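Local structure of MutT/nudix family protein (Deinococcus radiodurans, 2W4E) at residues V59-F72 / V82-G94. The protein is a Nudix-family hydrolase, probably an ADP-ribose pyrophosphatase that uses magnesium, seen here as an N-terminally truncated form holding the Nudix domain. Residues are numbered along the deposited sequence; the frame is centred on the assembly and turned at random.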
# COMPACT_ATOMS: atom_id res chain seq x y z
N VAL A 59 -13.04 -15.36 8.94
CA VAL A 59 -14.38 -14.93 8.52
C VAL A 59 -15.31 -16.08 8.16
O VAL A 59 -16.44 -15.84 7.72
CB VAL A 59 -14.36 -13.95 7.28
CG1 VAL A 59 -13.80 -12.58 7.66
CG2 VAL A 59 -13.63 -14.57 6.08
N GLY A 60 -14.81 -17.29 8.32
CA GLY A 60 -15.56 -18.53 8.01
C GLY A 60 -15.79 -18.62 6.51
O GLY A 60 -16.87 -18.97 6.08
N GLY A 61 -14.77 -18.29 5.73
CA GLY A 61 -14.95 -18.16 4.28
C GLY A 61 -14.25 -19.27 3.55
O GLY A 61 -13.31 -19.84 4.09
N ALA A 62 -14.70 -19.59 2.33
CA ALA A 62 -13.94 -20.43 1.38
C ALA A 62 -14.05 -19.79 0.00
O ALA A 62 -15.05 -19.18 -0.30
CB ALA A 62 -14.52 -21.83 1.34
N ALA A 63 -13.05 -19.97 -0.84
CA ALA A 63 -13.01 -19.27 -2.13
C ALA A 63 -13.06 -20.26 -3.30
O ALA A 63 -12.49 -21.34 -3.21
CB ALA A 63 -11.72 -18.49 -2.25
N SER A 64 -13.70 -19.88 -4.40
CA SER A 64 -13.72 -20.69 -5.62
C SER A 64 -12.46 -20.53 -6.43
O SER A 64 -12.01 -21.50 -7.11
CB SER A 64 -14.95 -20.30 -6.48
OG SER A 64 -14.66 -19.17 -7.26
N GLU A 65 -11.85 -19.34 -6.38
CA GLU A 65 -10.65 -19.01 -7.21
C GLU A 65 -9.71 -18.05 -6.43
O GLU A 65 -10.18 -17.17 -5.70
CB GLU A 65 -11.04 -18.34 -8.54
CG GLU A 65 -9.85 -18.03 -9.47
CD GLU A 65 -10.20 -17.21 -10.69
OE1 GLU A 65 -11.39 -16.97 -10.95
OE2 GLU A 65 -9.28 -16.82 -11.45
N TRP A 66 -8.41 -18.22 -6.62
CA TRP A 66 -7.38 -17.40 -5.96
C TRP A 66 -6.53 -16.71 -7.02
O TRP A 66 -6.08 -17.36 -7.95
CB TRP A 66 -6.46 -18.28 -5.09
CG TRP A 66 -7.13 -18.82 -3.87
CD1 TRP A 66 -7.78 -20.02 -3.75
CD2 TRP A 66 -7.23 -18.18 -2.60
NE1 TRP A 66 -8.27 -20.15 -2.47
CE2 TRP A 66 -7.95 -19.03 -1.75
CE3 TRP A 66 -6.80 -16.94 -2.12
CZ2 TRP A 66 -8.22 -18.71 -0.42
CZ3 TRP A 66 -7.05 -16.63 -0.77
CH2 TRP A 66 -7.76 -17.50 0.05
N VAL A 67 -6.30 -15.41 -6.88
CA VAL A 67 -5.46 -14.65 -7.83
C VAL A 67 -4.34 -13.99 -7.00
O VAL A 67 -4.62 -13.09 -6.18
CB VAL A 67 -6.26 -13.56 -8.60
CG1 VAL A 67 -5.33 -12.76 -9.59
CG2 VAL A 67 -7.44 -14.18 -9.37
N PRO A 68 -3.08 -14.45 -7.17
CA PRO A 68 -1.99 -13.85 -6.39
C PRO A 68 -1.67 -12.46 -6.89
O PRO A 68 -1.77 -12.20 -8.07
CB PRO A 68 -0.77 -14.80 -6.64
CG PRO A 68 -1.33 -16.04 -7.25
CD PRO A 68 -2.60 -15.59 -7.99
N LEU A 69 -1.30 -11.57 -5.99
CA LEU A 69 -0.99 -10.16 -6.38
C LEU A 69 0.43 -9.86 -5.93
O LEU A 69 0.99 -10.63 -5.16
CB LEU A 69 -1.96 -9.22 -5.70
CG LEU A 69 -3.40 -9.36 -6.17
CD1 LEU A 69 -4.28 -8.59 -5.17
CD2 LEU A 69 -3.59 -8.87 -7.60
N PRO A 70 1.03 -8.73 -6.37
CA PRO A 70 2.47 -8.53 -6.02
C PRO A 70 2.78 -8.42 -4.51
O PRO A 70 2.26 -7.54 -3.84
CB PRO A 70 2.83 -7.21 -6.72
CG PRO A 70 1.85 -7.19 -7.94
CD PRO A 70 0.56 -7.83 -7.44
N GLY A 71 3.69 -9.26 -4.01
CA GLY A 71 4.22 -9.14 -2.64
C GLY A 71 4.88 -7.79 -2.34
O GLY A 71 5.34 -7.10 -3.26
N PHE A 72 4.90 -7.37 -1.08
CA PHE A 72 5.53 -6.07 -0.69
C PHE A 72 6.06 -6.11 0.73
O PHE A 72 5.57 -6.89 1.53
CB PHE A 72 4.56 -4.86 -0.85
CG PHE A 72 3.29 -4.94 -0.00
CD1 PHE A 72 3.20 -4.25 1.21
CD2 PHE A 72 2.16 -5.64 -0.46
CE1 PHE A 72 2.05 -4.30 2.02
CE2 PHE A 72 0.95 -5.69 0.38
CZ PHE A 72 0.91 -4.99 1.58
N VAL A 82 7.71 -9.78 4.71
CA VAL A 82 7.05 -9.63 3.42
C VAL A 82 5.57 -9.99 3.58
O VAL A 82 5.21 -10.99 4.23
CB VAL A 82 7.70 -10.49 2.31
CG1 VAL A 82 7.04 -10.28 0.95
CG2 VAL A 82 9.18 -10.19 2.21
N PHE A 83 4.73 -9.14 2.99
CA PHE A 83 3.28 -9.34 2.94
C PHE A 83 2.94 -9.80 1.54
O PHE A 83 3.33 -9.16 0.56
CB PHE A 83 2.58 -8.00 3.26
CG PHE A 83 2.53 -7.68 4.73
CD1 PHE A 83 3.18 -8.52 5.66
CD2 PHE A 83 1.90 -6.53 5.20
CE1 PHE A 83 3.15 -8.25 7.00
CE2 PHE A 83 1.85 -6.23 6.55
CZ PHE A 83 2.46 -7.05 7.47
N TYR A 84 2.24 -10.93 1.44
CA TYR A 84 1.78 -11.47 0.17
C TYR A 84 0.28 -11.30 -0.01
O TYR A 84 -0.50 -11.98 0.66
CB TYR A 84 2.16 -12.96 0.03
CG TYR A 84 3.64 -13.15 -0.13
CD1 TYR A 84 4.25 -12.99 -1.37
CD2 TYR A 84 4.43 -13.47 0.98
CE1 TYR A 84 5.63 -13.15 -1.52
CE2 TYR A 84 5.82 -13.64 0.83
CZ TYR A 84 6.39 -13.47 -0.41
OH TYR A 84 7.74 -13.62 -0.52
N PRO A 85 -0.13 -10.39 -0.90
CA PRO A 85 -1.58 -10.21 -1.07
C PRO A 85 -2.20 -11.17 -2.08
O PRO A 85 -1.54 -11.53 -3.08
CB PRO A 85 -1.71 -8.75 -1.52
CG PRO A 85 -0.41 -8.44 -2.23
CD PRO A 85 0.65 -9.37 -1.61
N LEU A 86 -3.42 -11.66 -1.79
CA LEU A 86 -4.20 -12.43 -2.77
C LEU A 86 -5.64 -11.91 -2.88
O LEU A 86 -6.28 -11.53 -1.86
CB LEU A 86 -4.18 -13.95 -2.50
CG LEU A 86 -2.80 -14.65 -2.64
CD1 LEU A 86 -2.18 -14.79 -1.29
CD2 LEU A 86 -2.88 -16.05 -3.32
N LEU A 87 -6.15 -11.95 -4.10
CA LEU A 87 -7.58 -11.77 -4.33
C LEU A 87 -8.31 -13.14 -4.33
O LEU A 87 -8.01 -14.03 -5.16
CB LEU A 87 -7.77 -11.08 -5.66
CG LEU A 87 -9.20 -10.97 -6.17
CD1 LEU A 87 -10.07 -10.09 -5.19
CD2 LEU A 87 -9.18 -10.34 -7.56
N ALA A 88 -9.26 -13.31 -3.43
CA ALA A 88 -10.10 -14.53 -3.39
C ALA A 88 -11.50 -14.24 -3.98
O ALA A 88 -12.20 -13.29 -3.56
CB ALA A 88 -10.18 -15.08 -1.95
N LEU A 89 -11.92 -15.05 -4.96
CA LEU A 89 -13.21 -14.82 -5.64
C LEU A 89 -14.18 -15.94 -5.33
O LEU A 89 -13.78 -17.01 -4.82
CB LEU A 89 -12.99 -14.68 -7.16
CG LEU A 89 -12.00 -13.52 -7.35
CD1 LEU A 89 -11.13 -13.66 -8.56
CD2 LEU A 89 -12.68 -12.11 -7.30
N GLY A 90 -15.46 -15.70 -5.63
CA GLY A 90 -16.46 -16.76 -5.39
C GLY A 90 -16.57 -17.17 -3.93
O GLY A 90 -16.91 -18.31 -3.63
N VAL A 91 -16.33 -16.23 -3.01
CA VAL A 91 -16.28 -16.56 -1.59
C VAL A 91 -17.67 -16.81 -0.97
O VAL A 91 -18.62 -16.06 -1.22
CB VAL A 91 -15.52 -15.45 -0.77
CG1 VAL A 91 -15.45 -15.86 0.70
CG2 VAL A 91 -14.09 -15.23 -1.37
N THR A 92 -17.78 -17.92 -0.26
CA THR A 92 -19.00 -18.27 0.49
C THR A 92 -18.70 -18.14 1.98
O THR A 92 -17.56 -18.34 2.37
CB THR A 92 -19.47 -19.75 0.19
OG1 THR A 92 -18.38 -20.63 0.38
CG2 THR A 92 -19.95 -19.89 -1.25
N LEU A 93 -19.71 -17.83 2.80
CA LEU A 93 -19.53 -17.54 4.23
C LEU A 93 -20.55 -18.26 5.10
O LEU A 93 -21.75 -17.97 4.99
CB LEU A 93 -19.78 -16.05 4.47
CG LEU A 93 -18.87 -15.02 3.81
CD1 LEU A 93 -19.40 -13.64 4.18
CD2 LEU A 93 -17.39 -15.22 4.30
N GLY A 94 -20.08 -19.11 6.01
CA GLY A 94 -20.97 -19.90 6.89
C GLY A 94 -21.21 -19.24 8.23
O GLY A 94 -20.91 -18.04 8.42
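L89 O is gripped by S64 N at 2.9 Å in the carbonyl plane and, weakly, by E65 N at 3.4 Å and by S64 OG. Two consecutive residues facing L89 make a classic beta bulge, where strand 82-93 turns its corner at G90. L89 N returns a nearly straight bond to E65 O (175°), and V67–L87 bonds extend the ladder. On one sheet face A88 CB lies over the W66 six-membered ring, 3.9 Å from its centroid; L86 CB meets the ring's edge. On the other, V67 CG2 packs on L89 CD1 and the extended E65 runs alongside L89, OE1 salt-bridged to R142 NH1.

Beyond P68 the register slips by one, and two backbone bonds pair F72 with F83. F72 CG, between its backbone N and carbonyl carbon (chi1 60°), brings the ring under F83 CB, 3.9 Å from the F72 centroid. The F83 edge turns toward the F72 face (offset edge-to-face, planes at 79°); P85 CG meets F72 CE2 near the ring plane. Replacing F72 by an alanine would probably leave F83 CB and P85 CG without their ring partner. Backbone bonds thus set the register, while W66 meets helix 47-59 and L87 helix 126-141, one per face.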